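Local atomic coordinates of beta-lactamase inhibitory protein BLIP-I (Streptomyces exfoliatus, PDB entry 3GMV), a protein that inhibits beta-lactamases, probably by binding the enzyme directly through a surface of its two-layer alpha/beta sandwich. Residues S1-A5 with E6-Q10; Q10-F13 with G14-F17; V79-S82 with H83-T87; Q95-A99 with V100-S104. All coordinates share one frame; numbering follows the deposited sequence.

Contact 1 of 4, residues S1-A5 with E6-Q10; sequences SGFSA and EKYEQ
Phe3 lays its ring against the first turn of helix 5-10. Its CZ comes 3.9 Å from Tyr8 CB, and CE1 approaches Tyr8 N and Lys7 CB. Phe3 CZ also sits near the plane of the Tyr8 ring, at its edge. The torsion that turns Phe3 CG away from its own backbone N (chi1 -171°) carries the ring back over the helix start. Lys7 runs the other way past Phe3. Its chain runs back along the N-terminal loop, and Lys7 CD packs 3.2 Å from Gly2 O. The chain then bends at its last torsion, and the ammonium bonds to Ile23 O in helix 17-24.

Ser4 is the N-cap of the helix. Its hydroxyl sits between its own N and carbonyl carbon (chi1 73°), and OG accepts from Lys7 N at 3.1 Å. The first helical bonds follow. Tyr8 N reaches Ser4 O at 3.0 Å, in the carbonyl plane, and Glu9 N reaches Ala5 O, also at 3.0 Å. Beyond the turn, Glu9 OE2 bonds to Tyr72 OH, and the Tyr8 ring takes a cation-pi contact from Lys66.

The Ser4 hydroxyl satisfies an amide that has no earlier turn to bond to. Beside this cap, Phe3 before it and Tyr8 in the first turn form a hydrophobic staple, so polar and apolar contacts meet at the helix start.

Contact 2 of 4, residues Q10-F13 with G14-F17; sequences QIQF and GMTF
Met15 folds back over Gln12, and its side chain carries most of this contact. Its CB and CG lie over Gln12 O, with CG at 3.3 Å. The chain stays extended beyond CG (chi2 -177°), which takes the sulfur to the backbone N of Gln12. Gln12 N gives Met15 SD a weak hydrogen bond of 3.5 Å. The methyl group goes one step further, and Met15 CE rests 3.4 Å from Gln10 O.

The backbone turn underneath sets this up. Gln12 to Met15 form a type II beta turn, closed by Met15 N to Gln12 O at 3.1 Å. Gly14 takes the third position with a positive phi of 96°, where a CB would clash with Phe13 O.

Further out, Gly14 and Met15 make backbone hydrogen bonds with Leu63, at the start of strand 63-69. Phe13 points away from the turn and meets Tyr112 edge-to-face. Met15 also packs on Val20 and Ile23 of helix 17-24, whose N-cap is Thr16.

Sulfur is large and a weak acceptor, so 3.5 Å is an ordinary length for such a bond. SD gives the Gln12 amide a modest partner, while the same side chain packs on Val20 and Ile23.

Contact 3 of 4, residues V79-S82 with H83-T87; sequences VKLS and HYNRT
Val79 touches the imidazole of His83 from the start of the turn, with CG2 4.0 Å from ND1. Lys80, the N-cap residue, does more. Its backbone N donates to His83 ND1 at 2.9 Å, only 9° out of the ring plane. His83 CG lies beside its own N (chi1 -63°), and this turns the ring back to meet that amide. Lys80 CB and CG pass the ring at an angle, CG 3.8 Å from His83 CE1. Lys80 O accepts from Tyr84 N at 3.1 Å.

Leu81 O takes Asn85 N at 2.9 Å. Leu81 CD1 packs 4.1 Å from Tyr84 CD2, while the Asn85 amide lies near Leu81 CG. Ser82 is held by its hydroxyl. Arg86 bends at chi3 (-69°) and grips Ser82 OG end-on, NH1 at 2.8 Å and NH2 at 2.9 Å. Ser82 O lies over the centre of the guanidinium face.

Helix 81-84 is thus a single short turn. It packs by Leu81 and Tyr84 on strand 146-153, where Arg150 bonds to Tyr84 O and Thr87 OG1.

ND1 accepts from the Lys80 amide, so the His83 ring is probably neutral with its proton on NE2.

Contact 4 of 4, residues Q95-A99 with V100-S104; sequences QLWAA and VPKDS
Lys102 swings CG away from its own backbone N (chi1 -161°), and Trp97 turns CG beside its N (chi1 -58°). These two torsions lay the lysine chain across the indole. Lys102 CD stands 3.5 Å from the centroid of the five-membered ring of Trp97, 8° off the ring normal. This is a CH-pi contact over the face. Lys102 CB reaches Trp97 CE3 at 3.6 Å, and CG sits over the middle of the ring system. Leu96 CD2 meets the opposite face, offset toward the rim. Val100 O lies at the indole edge, in its plane.

The contact marks the end of helix 93-99. Val100 is the first residue to leave helical angles, and its N still bonds to Leu96 O at 2.9 Å. The chain then passes through Pro101 into a 3-10 turn, 102-104, that leads into strand 105-111. Trp97 and Val100 both touch Cys105, the disulfide partner of Cys127.

Leu96 and Val100 point the same way, and Leu96 CD1 packs 3.9 Å from Val100 CG2. Both side chains also rest on Phe140 of strand 137-143, so they join the helix end to the sheet. A water bridges the exit: it donates to Trp97 O and accepts from Lys102 N, each at 2.9 Å. The indole is held at its NE1, which bonds to Glu93 OE2, and Tyr125 meets the ring edge-to-face.

From the N terminus, contact 1 starts helix 5-10 and contact 2 turns the chain out of it toward helix 17-24. The two share Gln10 and pack Phe3 CE1 on Ile11 CD1. Together they tie helices 5-10 and 17-24 at one end of the chain. Contact 3 forms the short helix 81-84, and contact 4 closes helix 93-99 and leads into strand 105-111. All four are local and run in series; none nests within or crosses another, though contacts 1 and 2 overlap at one residue. Contacts 3 and 4 join helices 81-84 and 93-99 at the other end, with His83 against Pro101, Thr87 against Leu96 and Val79 N close to Ser104 OG. Their centres are about 9 Å apart.

Contact 1 of 4, residues S1-A5 with E6-Q10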
loop_
_atom_site.group_PDB
_atom_site.type_symbol
_atom_site.label_atom_id
_atom_site.label_comp_id
_atom_site.label_asym_id
_atom_site.label_seq_id
_atom_site.Cartn_x
_atom_site.Cartn_y
_atom_site.Cartn_z
ATOM N N SER A 1 18.081 3.203 12.300
ATOM C CA SER A 1 18.906 2.501 11.282
ATOM C C SER A 1 18.167 2.256 9.957
ATOM O O SER A 1 18.118 3.134 9.071
ATOM C CB SER A 1 19.418 1.170 11.847
ATOM O OG SER A 1 19.967 0.348 10.818
ATOM N N GLY A 2 17.610 1.057 9.824
ATOM C CA GLY A 2 17.036 0.599 8.554
ATOM C C GLY A 2 15.635 1.124 8.296
ATOM O O GLY A 2 15.080 1.878 9.091
ATOM N N PHE A 3 15.062 0.726 7.172
ATOM C CA PHE A 3 13.708 1.142 6.826
ATOM C C PHE A 3 12.672 0.586 7.814
ATOM O O PHE A 3 12.916 -0.453 8.442
ATOM C CB PHE A 3 13.395 0.671 5.413
ATOM C CG PHE A 3 12.104 1.229 4.872
ATOM C CD1 PHE A 3 11.942 2.597 4.713
ATOM C CD2 PHE A 3 11.070 0.385 4.514
ATOM C CE1 PHE A 3 10.735 3.106 4.207
ATOM C CE2 PHE A 3 9.890 0.892 4.031
ATOM C CZ PHE A 3 9.730 2.234 3.883
ATOM N N SER A 4 11.511 1.236 7.923
ATOM C CA SER A 4 10.481 0.857 8.903
ATOM C C SER A 4 9.149 1.474 8.538
ATOM O O SER A 4 9.112 2.413 7.748
ATOM C CB SER A 4 10.868 1.379 10.294
ATOM O OG SER A 4 10.702 2.786 10.403
ATOM N N ALA A 5 8.058 0.953 9.101
ATOM C CA ALA A 5 6.717 1.508 8.864
ATOM C C ALA A 5 6.691 2.980 9.273
ATOM O O ALA A 5 6.060 3.814 8.615
ATOM C CB ALA A 5 5.663 0.713 9.676
ATOM N N GLU A 6 7.392 3.304 10.363
ATOM C CA GLU A 6 7.465 4.696 10.782
ATOM C C GLU A 6 8.106 5.578 9.712
ATOM O O GLU A 6 7.609 6.674 9.450
ATOM C CB GLU A 6 8.167 4.839 12.153
ATOM C CG GLU A 6 7.342 4.254 13.303
ATOM C CD GLU A 6 7.219 2.707 13.282
ATOM O OE1 GLU A 6 8.133 1.997 12.804
ATOM O OE2 GLU A 6 6.183 2.197 13.779
ATOM N N LYS A 7 9.187 5.114 9.079
ATOM C CA LYS A 7 9.799 5.886 7.988
ATOM C C LYS A 7 8.833 6.035 6.806
ATOM O O LYS A 7 8.725 7.103 6.194
ATOM C CB LYS A 7 11.139 5.254 7.551
ATOM C CG LYS A 7 12.203 5.395 8.674
ATOM C CD LYS A 7 13.460 4.613 8.480
ATOM C CE LYS A 7 14.477 5.142 9.497
ATOM N NZ LYS A 7 14.953 6.510 9.120
ATOM N N TYR A 8 8.151 4.945 6.470
ATOM C CA TYR A 8 7.102 4.968 5.435
ATOM C C TYR A 8 6.095 6.092 5.682
ATOM O O TYR A 8 5.752 6.826 4.766
ATOM C CB TYR A 8 6.373 3.610 5.402
ATOM C CG TYR A 8 5.335 3.406 4.289
ATOM C CD1 TYR A 8 5.723 3.100 2.994
ATOM C CD2 TYR A 8 3.968 3.471 4.569
ATOM C CE1 TYR A 8 4.748 2.888 1.963
ATOM C CE2 TYR A 8 3.008 3.231 3.576
ATOM C CZ TYR A 8 3.411 2.952 2.290
ATOM O OH TYR A 8 2.468 2.721 1.287
ATOM N N GLU A 9 5.614 6.215 6.912
ATOM C CA GLU A 9 4.650 7.265 7.260
ATOM C C GLU A 9 5.235 8.685 7.216
ATOM O O GLU A 9 4.508 9.632 6.934
ATOM C CB GLU A 9 4.006 6.959 8.628
ATOM C CG GLU A 9 3.301 5.578 8.631
ATOM C CD GLU A 9 3.105 4.995 10.041
ATOM O OE1 GLU A 9 3.351 5.710 11.042
ATOM O OE2 GLU A 9 2.720 3.817 10.138
ATOM N N GLN A 10 6.523 8.830 7.514
ATOM C CA GLN A 10 7.184 10.129 7.485
ATOM C C GLN A 10 7.322 10.613 6.033
ATOM O O GLN A 10 7.451 11.818 5.796
ATOM C CB GLN A 10 8.575 10.013 8.114
ATOM C CG GLN A 10 8.496 9.877 9.624
ATOM C CD GLN A 10 9.729 9.288 10.227
ATOM O OE1 GLN A 10 10.818 9.407 9.681
ATOM N NE2 GLN A 10 9.565 8.641 11.381
#

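Contact 2 of 4, residues Q10-F13 with G14-F17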
loop_
_atom_site.group_PDB
_atom_site.type_symbol
_atom_site.label_atom_id
_atom_site.label_comp_id
_atom_site.label_asym_id
_atom_site.label_seq_id
_atom_site.Cartn_x
_atom_site.Cartn_y
_atom_site.Cartn_z
ATOM N N GLN A 10 6.523 8.830 7.514
ATOM C CA GLN A 10 7.184 10.129 7.485
ATOM C C GLN A 10 7.322 10.613 6.033
ATOM O O GLN A 10 7.451 11.818 5.796
ATOM C CB GLN A 10 8.575 10.013 8.114
ATOM C CG GLN A 10 8.496 9.877 9.624
ATOM C CD GLN A 10 9.729 9.288 10.227
ATOM O OE1 GLN A 10 10.818 9.407 9.681
ATOM N NE2 GLN A 10 9.565 8.641 11.381
ATOM N N ILE A 11 7.347 9.660 5.097
ATOM C CA ILE A 11 7.502 9.955 3.658
ATOM C C ILE A 11 6.149 10.427 3.132
ATOM O O ILE A 11 5.132 9.779 3.395
ATOM C CB ILE A 11 8.024 8.720 2.900
ATOM C CG1 ILE A 11 9.512 8.556 3.250
ATOM C CG2 ILE A 11 7.892 8.891 1.380
ATOM C CD1 ILE A 11 10.089 7.140 2.998
ATOM N N GLN A 12 6.146 11.562 2.422
ATOM C CA GLN A 12 4.920 12.242 2.054
ATOM C C GLN A 12 4.889 12.653 0.591
ATOM O O GLN A 12 5.929 12.973 -0.009
ATOM C CB GLN A 12 4.763 13.501 2.929
ATOM C CG GLN A 12 4.358 13.130 4.375
ATOM C CD GLN A 12 4.476 14.256 5.329
ATOM O OE1 GLN A 12 5.356 14.241 6.219
ATOM N NE2 GLN A 12 3.610 15.242 5.190
ATOM N N PHE A 13 3.692 12.694 0.022
ATOM C CA PHE A 13 3.602 13.059 -1.396
ATOM C C PHE A 13 4.171 14.453 -1.647
ATOM O O PHE A 13 3.994 15.390 -0.828
ATOM C CB PHE A 13 2.157 12.942 -1.888
ATOM C CG PHE A 13 1.641 11.525 -1.784
ATOM C CD1 PHE A 13 2.127 10.527 -2.637
ATOM C CD2 PHE A 13 0.749 11.184 -0.779
ATOM C CE1 PHE A 13 1.697 9.215 -2.502
ATOM C CE2 PHE A 13 0.318 9.861 -0.643
ATOM C CZ PHE A 13 0.791 8.890 -1.501
ATOM N N GLY A 14 4.869 14.574 -2.774
ATOM C CA GLY A 14 5.525 15.827 -3.147
ATOM C C GLY A 14 6.994 15.883 -2.748
ATOM O O GLY A 14 7.762 16.710 -3.291
ATOM N N MET A 15 7.405 15.060 -1.772
ATOM C CA MET A 15 8.819 15.075 -1.380
ATOM C C MET A 15 9.746 14.756 -2.542
ATOM O O MET A 15 9.401 13.999 -3.464
ATOM C CB MET A 15 9.138 14.115 -0.233
ATOM C CG MET A 15 8.575 14.531 1.096
ATOM S SD MET A 15 9.098 13.386 2.359
ATOM C CE MET A 15 8.686 14.310 3.878
ATOM N N THR A 16 10.948 15.300 -2.482
ATOM C CA THR A 16 11.920 14.987 -3.532
ATOM C C THR A 16 12.502 13.572 -3.376
ATOM O O THR A 16 12.418 12.945 -2.311
ATOM C CB THR A 16 13.110 15.961 -3.537
ATOM O OG1 THR A 16 13.894 15.782 -2.352
ATOM C CG2 THR A 16 12.643 17.427 -3.630
ATOM N N PHE A 17 13.105 13.082 -4.458
ATOM C CA PHE A 17 13.855 11.843 -4.408
ATOM C C PHE A 17 14.859 11.847 -3.246
ATOM O O PHE A 17 14.957 10.874 -2.499
ATOM C CB PHE A 17 14.599 11.650 -5.756
ATOM C CG PHE A 17 15.398 10.366 -5.831
ATOM C CD1 PHE A 17 16.670 10.292 -5.262
ATOM C CD2 PHE A 17 14.892 9.256 -6.509
ATOM C CE1 PHE A 17 17.411 9.131 -5.311
ATOM C CE2 PHE A 17 15.655 8.075 -6.599
ATOM C CZ PHE A 17 16.908 8.017 -6.015
#

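Contact 3 of 4, residues V79-S82 with H83-T87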
loop_
_atom_site.group_PDB
_atom_site.type_symbol
_atom_site.label_atom_id
_atom_site.label_comp_id
_atom_site.label_asym_id
_atom_site.label_seq_id
_atom_site.Cartn_x
_atom_site.Cartn_y
_atom_site.Cartn_z
ATOM N N VAL A 79 -11.680 -11.300 7.573
ATOM C CA VAL A 79 -12.564 -11.157 6.412
ATOM C C VAL A 79 -13.000 -12.528 5.876
ATOM O O VAL A 79 -12.211 -13.500 5.885
ATOM C CB VAL A 79 -11.904 -10.281 5.305
ATOM C CG1 VAL A 79 -10.597 -10.973 4.759
ATOM C CG2 VAL A 79 -12.889 -9.979 4.169
ATOM N N LYS A 80 -14.270 -12.606 5.458
ATOM C CA LYS A 80 -14.904 -13.824 4.975
ATOM C C LYS A 80 -15.368 -13.638 3.541
ATOM O O LYS A 80 -15.595 -12.510 3.099
ATOM C CB LYS A 80 -16.161 -14.123 5.826
ATOM C CG LYS A 80 -15.893 -14.385 7.298
ATOM C CD LYS A 80 -14.916 -15.560 7.541
ATOM C CE LYS A 80 -14.548 -15.633 9.038
ATOM N NZ LYS A 80 -13.411 -16.599 9.192
ATOM N N LEU A 81 -15.540 -14.746 2.818
ATOM C CA LEU A 81 -16.120 -14.678 1.481
ATOM C C LEU A 81 -17.492 -14.027 1.522
ATOM O O LEU A 81 -17.862 -13.291 0.623
ATOM C CB LEU A 81 -16.177 -16.073 0.835
ATOM C CG LEU A 81 -16.593 -16.103 -0.625
ATOM C CD1 LEU A 81 -15.701 -15.185 -1.485
ATOM C CD2 LEU A 81 -16.519 -17.559 -1.066
ATOM N N SER A 82 -18.246 -14.251 2.596
ATOM C CA SER A 82 -19.559 -13.606 2.732
ATOM C C SER A 82 -19.434 -12.068 2.633
ATOM O O SER A 82 -20.228 -11.393 1.947
ATOM C CB SER A 82 -20.147 -13.985 4.099
ATOM O OG SER A 82 -21.469 -13.468 4.263
ATOM N N HIS A 83 -18.458 -11.506 3.329
ATOM C CA HIS A 83 -18.248 -10.060 3.272
ATOM C C HIS A 83 -17.909 -9.651 1.847
ATOM O O HIS A 83 -18.436 -8.656 1.310
ATOM C CB HIS A 83 -17.050 -9.601 4.095
ATOM C CG HIS A 83 -17.147 -9.849 5.563
ATOM N ND1 HIS A 83 -16.235 -10.631 6.234
ATOM C CD2 HIS A 83 -17.969 -9.330 6.507
ATOM C CE1 HIS A 83 -16.507 -10.613 7.526
ATOM N NE2 HIS A 83 -17.552 -9.829 7.719
ATOM N N TYR A 84 -16.954 -10.363 1.262
ATOM C CA TYR A 84 -16.475 -10.049 -0.073
ATOM C C TYR A 84 -17.622 -10.040 -1.093
ATOM O O TYR A 84 -17.699 -9.157 -1.970
ATOM C CB TYR A 84 -15.375 -11.068 -0.494
ATOM C CG TYR A 84 -14.848 -10.749 -1.887
ATOM C CD1 TYR A 84 -13.869 -9.775 -2.063
ATOM C CD2 TYR A 84 -15.335 -11.413 -2.997
ATOM C CE1 TYR A 84 -13.384 -9.471 -3.315
ATOM C CE2 TYR A 84 -14.867 -11.114 -4.257
ATOM C CZ TYR A 84 -13.909 -10.147 -4.411
ATOM O OH TYR A 84 -13.458 -9.850 -5.666
ATOM N N ASN A 85 -18.524 -11.009 -0.960
ATOM C CA ASN A 85 -19.677 -11.139 -1.863
ATOM C C ASN A 85 -20.686 -10.010 -1.752
ATOM O O ASN A 85 -21.580 -9.892 -2.608
ATOM C CB ASN A 85 -20.387 -12.470 -1.639
ATOM C CG ASN A 85 -19.628 -13.624 -2.229
ATOM O OD1 ASN A 85 -18.764 -13.429 -3.086
ATOM N ND2 ASN A 85 -19.949 -14.853 -1.787
ATOM N N ARG A 86 -20.515 -9.154 -0.747
ATOM C CA ARG A 86 -21.360 -7.981 -0.625
ATOM C C ARG A 86 -20.610 -6.695 -0.958
ATOM O O ARG A 86 -21.020 -5.585 -0.563
ATOM C CB ARG A 86 -22.050 -7.932 0.751
ATOM C CG ARG A 86 -23.079 -9.054 0.913
ATOM C CD ARG A 86 -23.839 -8.939 2.287
ATOM N NE ARG A 86 -22.928 -9.230 3.401
ATOM C CZ ARG A 86 -22.626 -10.447 3.853
ATOM N NH1 ARG A 86 -23.172 -11.523 3.293
ATOM N NH2 ARG A 86 -21.772 -10.601 4.876
ATOM N N THR A 87 -19.543 -6.835 -1.742
ATOM C CA THR A 87 -18.884 -5.686 -2.320
ATOM C C THR A 87 -19.100 -5.728 -3.823
ATOM O O THR A 87 -19.380 -6.804 -4.415
ATOM C CB THR A 87 -17.369 -5.636 -2.009
ATOM O OG1 THR A 87 -16.727 -6.808 -2.553
ATOM C CG2 THR A 87 -17.142 -5.632 -0.483
#

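Contact 4 of 4, residues Q95-A99 with V100-S104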
loop_
_atom_site.group_PDB
_atom_site.type_symbol
_atom_site.label_atom_id
_atom_site.label_comp_id
_atom_site.label_asym_id
_atom_site.label_seq_id
_atom_site.Cartn_x
_atom_site.Cartn_y
_atom_site.Cartn_z
ATOM N N GLN A 95 -19.878 2.402 2.058
ATOM C CA GLN A 95 -20.477 1.103 1.801
ATOM C C GLN A 95 -19.456 -0.039 1.982
ATOM O O GLN A 95 -19.783 -1.069 2.565
ATOM C CB GLN A 95 -21.131 1.069 0.415
ATOM C CG GLN A 95 -22.340 2.081 0.337
ATOM C CD GLN A 95 -22.848 2.288 -1.057
ATOM O OE1 GLN A 95 -22.081 2.384 -2.027
ATOM N NE2 GLN A 95 -24.172 2.418 -1.172
ATOM N N LEU A 96 -18.241 0.146 1.470
ATOM C CA LEU A 96 -17.212 -0.879 1.604
ATOM C C LEU A 96 -16.966 -1.227 3.084
ATOM O O LEU A 96 -16.978 -2.379 3.441
ATOM C CB LEU A 96 -15.911 -0.424 0.931
ATOM C CG LEU A 96 -14.747 -1.386 1.121
ATOM C CD1 LEU A 96 -15.049 -2.791 0.448
ATOM C CD2 LEU A 96 -13.436 -0.803 0.607
ATOM N N TRP A 97 -16.749 -0.231 3.941
ATOM C CA TRP A 97 -16.436 -0.529 5.321
ATOM C C TRP A 97 -17.690 -0.909 6.145
ATOM O O TRP A 97 -17.564 -1.354 7.266
ATOM C CB TRP A 97 -15.616 0.597 5.958
ATOM C CG TRP A 97 -14.309 0.880 5.232
ATOM C CD1 TRP A 97 -13.842 2.096 4.822
ATOM C CD2 TRP A 97 -13.338 -0.087 4.807
ATOM N NE1 TRP A 97 -12.637 1.946 4.168
ATOM C CE2 TRP A 97 -12.306 0.614 4.156
ATOM C CE3 TRP A 97 -13.235 -1.475 4.933
ATOM C CZ2 TRP A 97 -11.201 -0.018 3.622
ATOM C CZ3 TRP A 97 -12.125 -2.113 4.387
ATOM C CH2 TRP A 97 -11.129 -1.394 3.746
ATOM N N ALA A 98 -18.882 -0.745 5.576
ATOM C CA ALA A 98 -20.090 -1.302 6.185
ATOM C C ALA A 98 -20.220 -2.775 5.839
ATOM O O ALA A 98 -20.845 -3.530 6.591
ATOM C CB ALA A 98 -21.364 -0.522 5.723
ATOM N N ALA A 99 -19.631 -3.188 4.708
ATOM C CA ALA A 99 -19.658 -4.621 4.285
ATOM C C ALA A 99 -18.490 -5.441 4.815
ATOM O O ALA A 99 -18.638 -6.626 5.117
ATOM C CB ALA A 99 -19.684 -4.722 2.762
ATOM N N VAL A 100 -17.323 -4.813 4.945
ATOM C CA VAL A 100 -16.090 -5.523 5.265
ATOM C C VAL A 100 -15.534 -4.925 6.538
ATOM O O VAL A 100 -15.517 -3.698 6.674
ATOM C CB VAL A 100 -15.020 -5.306 4.129
ATOM C CG1 VAL A 100 -13.665 -5.897 4.516
ATOM C CG2 VAL A 100 -15.485 -5.925 2.801
ATOM N N PRO A 101 -15.047 -5.755 7.465
ATOM C CA PRO A 101 -14.500 -5.115 8.703
ATOM C C PRO A 101 -13.108 -4.478 8.453
ATOM O O PRO A 101 -12.117 -5.193 8.165
ATOM C CB PRO A 101 -14.429 -6.274 9.707
ATOM C CG PRO A 101 -14.364 -7.532 8.857
ATOM C CD PRO A 101 -15.098 -7.220 7.554
ATOM N N LYS A 102 -13.045 -3.146 8.535
ATOM C CA LYS A 102 -11.807 -2.453 8.234
ATOM C C LYS A 102 -10.649 -2.893 9.124
ATOM O O LYS A 102 -9.478 -2.819 8.715
ATOM C CB LYS A 102 -11.995 -0.924 8.293
ATOM C CG LYS A 102 -10.892 -0.190 7.560
ATOM C CD LYS A 102 -11.175 1.309 7.468
ATOM C CE LYS A 102 -9.892 2.119 7.499
ATOM N NZ LYS A 102 -9.255 2.165 6.195
ATOM N N ASP A 103 -10.942 -3.367 10.337
ATOM C CA ASP A 103 -9.856 -3.850 11.200
ATOM C C ASP A 103 -9.223 -5.117 10.625
ATOM O O ASP A 103 -8.198 -5.583 11.124
ATOM C CB ASP A 103 -10.345 -4.149 12.633
ATOM C CG ASP A 103 -10.541 -2.899 13.475
ATOM O OD1 ASP A 103 -10.083 -1.810 13.085
ATOM O OD2 ASP A 103 -11.173 -3.026 14.547
ATOM N N SER A 104 -9.842 -5.706 9.583
ATOM C CA SER A 104 -9.221 -6.875 8.940
ATOM C C SER A 104 -8.268 -6.484 7.831
ATOM O O SER A 104 -7.823 -7.364 7.108
ATOM C CB SER A 104 -10.280 -7.827 8.349
ATOM O OG SER A 104 -9.701 -9.049 7.911
HETATM O O HOH W 1 -15.370 -1.484 9.120
#